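Local coordinates for dihydroorotase (Campylobacter jejuni subsp. jejuni, PDB 3PNU), which probably catalyses the reversible cyclisation of carbamoyl aspartate to dihydroorotate in pyrimidine biosynthesis, using zinc ions, at residues M60-P65 / I122-N127; P66-E71 / T94-N99. One frame throughout, in Å; residues are numbered along the deposited sequence.

Contact 1 (M60-P65 / I122-N127)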
loop_
_atom_site.group_PDB
_atom_site.type_symbol
_atom_site.label_atom_id
_atom_site.label_comp_id
_atom_site.label_asym_id
_atom_site.label_seq_id
_atom_site.Cartn_x
_atom_site.Cartn_y
_atom_site.Cartn_z
ATOM N N MET A 60 4.749 15.814 -19.941
ATOM C CA MET A 60 4.602 16.520 -18.660
ATOM C C MET A 60 5.885 17.265 -18.312
ATOM O O MET A 60 6.978 16.808 -18.662
ATOM C CB MET A 60 4.124 15.585 -17.560
ATOM C CG MET A 60 2.734 14.981 -17.859
ATOM S SD MET A 60 1.501 16.285 -18.106
ATOM C CE MET A 60 0.032 15.324 -18.462
ATOM N N PRO A 61 5.757 18.415 -17.634
ATOM C CA PRO A 61 6.877 19.273 -17.369
ATOM C C PRO A 61 7.518 19.130 -15.996
ATOM O O PRO A 61 8.238 20.048 -15.572
ATOM C CB PRO A 61 6.218 20.653 -17.431
ATOM C CG PRO A 61 4.857 20.421 -16.798
ATOM C CD PRO A 61 4.544 18.947 -16.985
ATOM N N ASN A 62 7.271 18.022 -15.299
ATOM C CA ASN A 62 7.817 17.859 -13.942
ATOM C C ASN A 62 9.305 17.507 -13.950
ATOM O O ASN A 62 9.712 16.424 -13.528
ATOM C CB ASN A 62 6.992 16.842 -13.122
ATOM C CG ASN A 62 7.032 15.458 -13.703
ATOM O OD1 ASN A 62 7.138 15.291 -14.908
ATOM N ND2 ASN A 62 6.942 14.443 -12.842
ATOM N N LEU A 63 10.102 18.436 -14.466
ATOM C CA LEU A 63 11.550 18.288 -14.508
ATOM C C LEU A 63 12.144 19.062 -13.340
ATOM O O LEU A 63 11.441 19.822 -12.664
ATOM C CB LEU A 63 12.128 18.849 -15.821
ATOM C CG LEU A 63 11.747 18.168 -17.129
ATOM C CD1 LEU A 63 12.360 18.935 -18.288
ATOM C CD2 LEU A 63 12.192 16.709 -17.138
ATOM N N ILE A 64 13.443 18.873 -13.120
ATOM C CA ILE A 64 14.160 19.550 -12.051
ATOM C C ILE A 64 15.183 20.479 -12.689
ATOM O O ILE A 64 16.196 20.021 -13.213
ATOM C CB ILE A 64 14.916 18.558 -11.176
ATOM C CG1 ILE A 64 14.011 17.381 -10.785
ATOM C CG2 ILE A 64 15.483 19.277 -9.952
ATOM C CD1 ILE A 64 14.754 16.245 -10.118
ATOM N N PRO A 65 14.909 21.785 -12.691
ATOM C CA PRO A 65 13.717 22.443 -12.163
ATOM C C PRO A 65 12.561 22.305 -13.147
ATOM O O PRO A 65 12.775 21.932 -14.302
ATOM C CB PRO A 65 14.149 23.904 -12.034
ATOM C CG PRO A 65 15.173 24.095 -13.111
ATOM C CD PRO A 65 15.785 22.724 -13.406
ATOM N N ILE A 122 2.879 16.662 -3.803
ATOM C CA ILE A 122 1.996 15.507 -3.794
ATOM C C ILE A 122 2.600 14.340 -4.580
ATOM O O ILE A 122 2.416 13.181 -4.197
ATOM C CB ILE A 122 0.567 15.853 -4.317
ATOM C CG1 ILE A 122 -0.412 14.709 -4.014
ATOM C CG2 ILE A 122 0.593 16.189 -5.810
ATOM C CD1 ILE A 122 -0.506 14.318 -2.519
ATOM N N THR A 123 3.332 14.643 -5.657
ATOM C CA THR A 123 3.934 13.596 -6.502
ATOM C C THR A 123 5.430 13.881 -6.813
ATOM O O THR A 123 6.056 14.728 -6.153
ATOM C CB THR A 123 3.066 13.381 -7.812
ATOM O OG1 THR A 123 3.429 12.157 -8.469
ATOM C CG2 THR A 123 3.175 14.568 -8.770
ATOM N N THR A 124 5.990 13.161 -7.792
ATOM C CA THR A 124 7.408 13.306 -8.196
ATOM C C THR A 124 7.707 14.683 -8.825
ATOM O O THR A 124 7.211 14.994 -9.915
ATOM C CB THR A 124 7.829 12.179 -9.199
ATOM O OG1 THR A 124 7.653 10.897 -8.588
ATOM C CG2 THR A 124 9.290 12.332 -9.638
ATOM N N ASN A 125 8.519 15.488 -8.127
ATOM C CA ASN A 125 8.914 16.848 -8.567
ATOM C C ASN A 125 7.731 17.821 -8.592
ATOM O O ASN A 125 7.262 18.238 -9.654
ATOM C CB ASN A 125 9.613 16.809 -9.932
ATOM C CG ASN A 125 10.842 15.923 -9.930
ATOM O OD1 ASN A 125 11.477 15.714 -8.891
ATOM N ND2 ASN A 125 11.188 15.399 -11.100
ATOM N N SER A 126 7.265 18.177 -7.401
ATOM C CA SER A 126 6.119 19.065 -7.244
ATOM C C SER A 126 6.298 20.080 -6.105
ATOM O O SER A 126 5.336 20.774 -5.731
ATOM C CB SER A 126 4.878 18.206 -6.969
ATOM O OG SER A 126 5.081 17.353 -5.844
ATOM N N ASN A 127 7.517 20.183 -5.569
ATOM C CA ASN A 127 7.788 21.082 -4.430
ATOM C C ASN A 127 7.457 22.538 -4.743
ATOM O O ASN A 127 7.100 23.302 -3.846
ATOM C CB ASN A 127 9.235 20.930 -3.933
ATOM C CG ASN A 127 9.590 19.481 -3.613
ATOM O OD1 ASN A 127 9.358 18.577 -4.427
ATOM N ND2 ASN A 127 10.168 19.254 -2.439
#
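Asn62 meets the 122-127 loop with both its side chain and its backbone. Its amide nitrogen ND2 gives a hydrogen bond to the backbone O of Thr124, 3.0 Å away and nearly straight at 165°; the acceptor lies close to the plane of the Asn62 amide, while the donor is tilted from the carbonyl plane of Thr124. A chi1 of 63°, with CG between the backbone N and the carbonyl carbon, turns the amide so that ND2 faces Thr124 O. The other end of this amide, OD1, makes a weak hydrogen bond to ND1 of His36, so neighbours on two loops help set its rotation. Asn62 probably binds substrate, its side chain about 6 Å from a zinc ion, and the pairing is consistent with holding it in place. Asn62 also centres an inverse gamma turn, in which Leu63 N bonds back to Pro61 O at 2.7 Å. Asn62 O takes a hydrogen bond from Asn125 ND2 at 3.0 Å, the donor standing above the carbonyl plane. Two asparagines thus each bond a backbone carbonyl of the facing loop. Further on, Ile64 crosses the Asn125 side chain at about a right angle, with CD1 3.5 Å from Asn125 OD1. The first loop leads from strand 56-59 to helix 70-84; the second lies between helices 102-108 and 135-147.

Contact 2 (P66-E71 / T94-N99); sequences PLCNLE and TLFFKN
Pro66 lies over one face of the Phe96 ring, the two side chains running side by side and pointing the same way. The closest approach is Pro66 CB to Phe96 CD1, 3.4 Å, and the same CB sits 3.8 Å from the centroid of the Phe96 ring, 29° off its normal: a CH-pi contact. Pro66 CG stands over the ring as well, farther from its plane. Phe96 holds CG anti to its backbone N (chi1 -175°), which sends the ring alongside the proline. The sulfur of Cys68 approaches the same ring differently. Cys68 SG is 3.9 Å from Phe96 CB and 5.1 Å from the centroid of the Phe96 ring, an oblique sulfur-aromatic contact.

Between these two residues, the backbone of Leu67 reaches across. Leu67 O accepts a hydrogen bond from Phe96 N at 2.8 Å. This one bond ties the two segments together beside the packed ring. Leu95 sends its CD2 methyl against the other segment, 3.8 Å from Leu67 O and 3.9 Å from Asn69 N, so it fills in beside the backbone just ahead of the helix. Asn69 itself is turned away; it is the N-cap, with OD1 bonded to Asp72 N.

Beyond the two segments, Phe96 meets the ring of Tyr118 with planes about 20° apart. Leu67 and Leu95 both rest on Leu73 of helix 70-84, and Leu95 also touches Phe104 of helix 102-108. The contact therefore joins the start of helix 70-84 to the loop that leaves strand 90-93 for helix 102-108.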
loop_
_atom_site.group_PDB
_atom_site.type_symbol
_atom_site.label_atom_id
_atom_site.label_comp_id
_atom_site.label_asym_id
_atom_site.label_seq_id
_atom_site.Cartn_x
_atom_site.Cartn_y
_atom_site.Cartn_z
ATOM N N PRO A 66 11.337 22.601 -12.702
ATOM C CA PRO A 66 10.207 22.432 -13.609
ATOM C C PRO A 66 10.120 23.495 -14.704
ATOM O O PRO A 66 10.402 24.672 -14.467
ATOM C CB PRO A 66 8.985 22.499 -12.672
ATOM C CG PRO A 66 9.558 22.524 -11.252
ATOM C CD PRO A 66 10.912 23.098 -11.387
ATOM N N LEU A 67 9.707 23.061 -15.889
ATOM C CA LEU A 67 9.580 23.944 -17.033
ATOM C C LEU A 67 8.595 25.064 -16.743
ATOM O O LEU A 67 7.391 24.826 -16.676
ATOM C CB LEU A 67 9.138 23.149 -18.262
ATOM C CG LEU A 67 10.050 21.965 -18.603
ATOM C CD1 LEU A 67 9.542 21.272 -19.835
ATOM C CD2 LEU A 67 11.493 22.423 -18.790
ATOM N N CYS A 68 9.112 26.285 -16.571
ATOM C CA CYS A 68 8.279 27.457 -16.276
ATOM C C CYS A 68 8.527 28.655 -17.205
ATOM O O CYS A 68 8.096 29.771 -16.900
ATOM C CB CYS A 68 8.442 27.878 -14.807
ATOM S SG CYS A 68 7.800 26.668 -13.578
ATOM N N ASN A 69 9.215 28.438 -18.327
ATOM C CA ASN A 69 9.434 29.510 -19.315
ATOM C C ASN A 69 9.649 28.925 -20.708
ATOM O O ASN A 69 10.077 27.780 -20.848
ATOM C CB ASN A 69 10.570 30.461 -18.895
ATOM C CG ASN A 69 11.930 29.797 -18.901
ATOM O OD1 ASN A 69 12.365 29.237 -19.911
ATOM N ND2 ASN A 69 12.626 29.880 -17.773
ATOM N N LEU A 70 9.345 29.720 -21.733
ATOM C CA LEU A 70 9.425 29.267 -23.138
ATOM C C LEU A 70 10.793 28.806 -23.599
ATOM O O LEU A 70 10.907 27.816 -24.336
ATOM C CB LEU A 70 8.919 30.363 -24.064
ATOM C CG LEU A 70 7.434 30.698 -23.897
ATOM C CD1 LEU A 70 7.042 31.958 -24.671
ATOM C CD2 LEU A 70 6.577 29.507 -24.309
ATOM N N GLU A 71 11.831 29.514 -23.156
ATOM C CA GLU A 71 13.205 29.190 -23.544
ATOM C C GLU A 71 13.560 27.762 -23.188
ATOM O O GLU A 71 14.045 26.994 -24.020
ATOM C CB GLU A 71 14.215 30.151 -22.878
ATOM C CG GLU A 71 14.152 31.618 -23.360
ATOM C CD GLU A 71 12.863 32.339 -22.972
ATOM O OE1 GLU A 71 12.487 33.289 -23.697
ATOM O OE2 GLU A 71 12.221 31.955 -21.964
ATOM N N THR A 94 4.128 21.075 -22.426
ATOM C CA THR A 94 3.408 21.752 -21.373
ATOM C C THR A 94 4.347 22.479 -20.430
ATOM O O THR A 94 5.517 22.116 -20.280
ATOM C CB THR A 94 2.631 20.774 -20.464
ATOM O OG1 THR A 94 3.567 19.921 -19.781
ATOM C CG2 THR A 94 1.625 19.950 -21.247
ATOM N N LEU A 95 3.796 23.494 -19.784
ATOM C CA LEU A 95 4.475 24.228 -18.746
ATOM C C LEU A 95 3.903 23.782 -17.400
ATOM O O LEU A 95 2.748 23.321 -17.298
ATOM C CB LEU A 95 4.252 25.739 -18.879
ATOM C CG LEU A 95 4.918 26.475 -20.037
ATOM C CD1 LEU A 95 4.611 27.929 -19.925
ATOM C CD2 LEU A 95 6.425 26.252 -20.010
ATOM N N PHE A 96 4.734 23.923 -16.377
ATOM C CA PHE A 96 4.390 23.609 -15.008
ATOM C C PHE A 96 3.578 24.771 -14.517
ATOM O O PHE A 96 3.956 25.932 -14.730
ATOM C CB PHE A 96 5.672 23.494 -14.229
ATOM C CG PHE A 96 5.503 23.065 -12.826
ATOM C CD1 PHE A 96 5.680 21.739 -12.476
ATOM C CD2 PHE A 96 5.219 23.996 -11.837
ATOM C CE1 PHE A 96 5.558 21.346 -11.167
ATOM C CE2 PHE A 96 5.091 23.607 -10.530
ATOM C CZ PHE A 96 5.253 22.284 -10.189
ATOM N N PHE A 97 2.454 24.498 -13.870
ATOM C CA PHE A 97 1.601 25.593 -13.451
ATOM C C PHE A 97 2.154 26.497 -12.362
ATOM O O PHE A 97 2.777 26.046 -11.412
ATOM C CB PHE A 97 0.246 25.080 -12.962
ATOM C CG PHE A 97 -0.704 26.176 -12.625
ATOM C CD1 PHE A 97 -1.621 26.614 -13.544
ATOM C CD2 PHE A 97 -0.645 26.810 -11.402
ATOM C CE1 PHE A 97 -2.491 27.633 -13.237
ATOM C CE2 PHE A 97 -1.511 27.845 -11.091
ATOM C CZ PHE A 97 -2.430 28.251 -12.000
ATOM N N LYS A 98 1.879 27.784 -12.535
ATOM C CA LYS A 98 2.188 28.833 -11.571
ATOM C C LYS A 98 1.312 29.996 -12.038
ATOM O O LYS A 98 0.628 29.862 -13.045
ATOM C CB LYS A 98 3.673 29.206 -11.523
ATOM C CG LYS A 98 4.159 30.098 -12.654
ATOM C CD LYS A 98 5.593 30.563 -12.388
ATOM C CE LYS A 98 5.956 31.746 -13.275
ATOM N NZ LYS A 98 7.340 32.253 -13.024
ATOM N N ASN A 99 1.339 31.125 -11.338
ATOM C CA ASN A 99 0.454 32.271 -11.665
ATOM C C ASN A 99 0.838 33.122 -12.871
ATOM O O ASN A 99 0.969 34.341 -12.754
ATOM C CB ASN A 99 0.354 33.200 -10.455
ATOM C CG ASN A 99 -0.098 32.485 -9.220
ATOM O OD1 ASN A 99 -0.836 31.496 -9.288
ATOM N ND2 ASN A 99 0.337 32.981 -8.066
#

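Overall arrangement
The two contacts lie with centres about 11 Å apart, on the same side of the chain's centre. Residues 60-65 run straight into 66-71, so one connection from strand 56-59 to helix 70-84 serves both. It meets 94-99 in contact 2 and, later in the chain, 122-127 in contact 1. Pro61 links them directly, with CG 3.5 Å from Phe96 N and CD touching the side chain of Thr94. In this TIM-barrel enzyme, contact 1 borders the zinc site and the probable substrate pocket, whereas contact 2 lies farther out, where helix 70-84 begins. Together they tie three loops to one another, with contact 1 the nearer to the zinc ions.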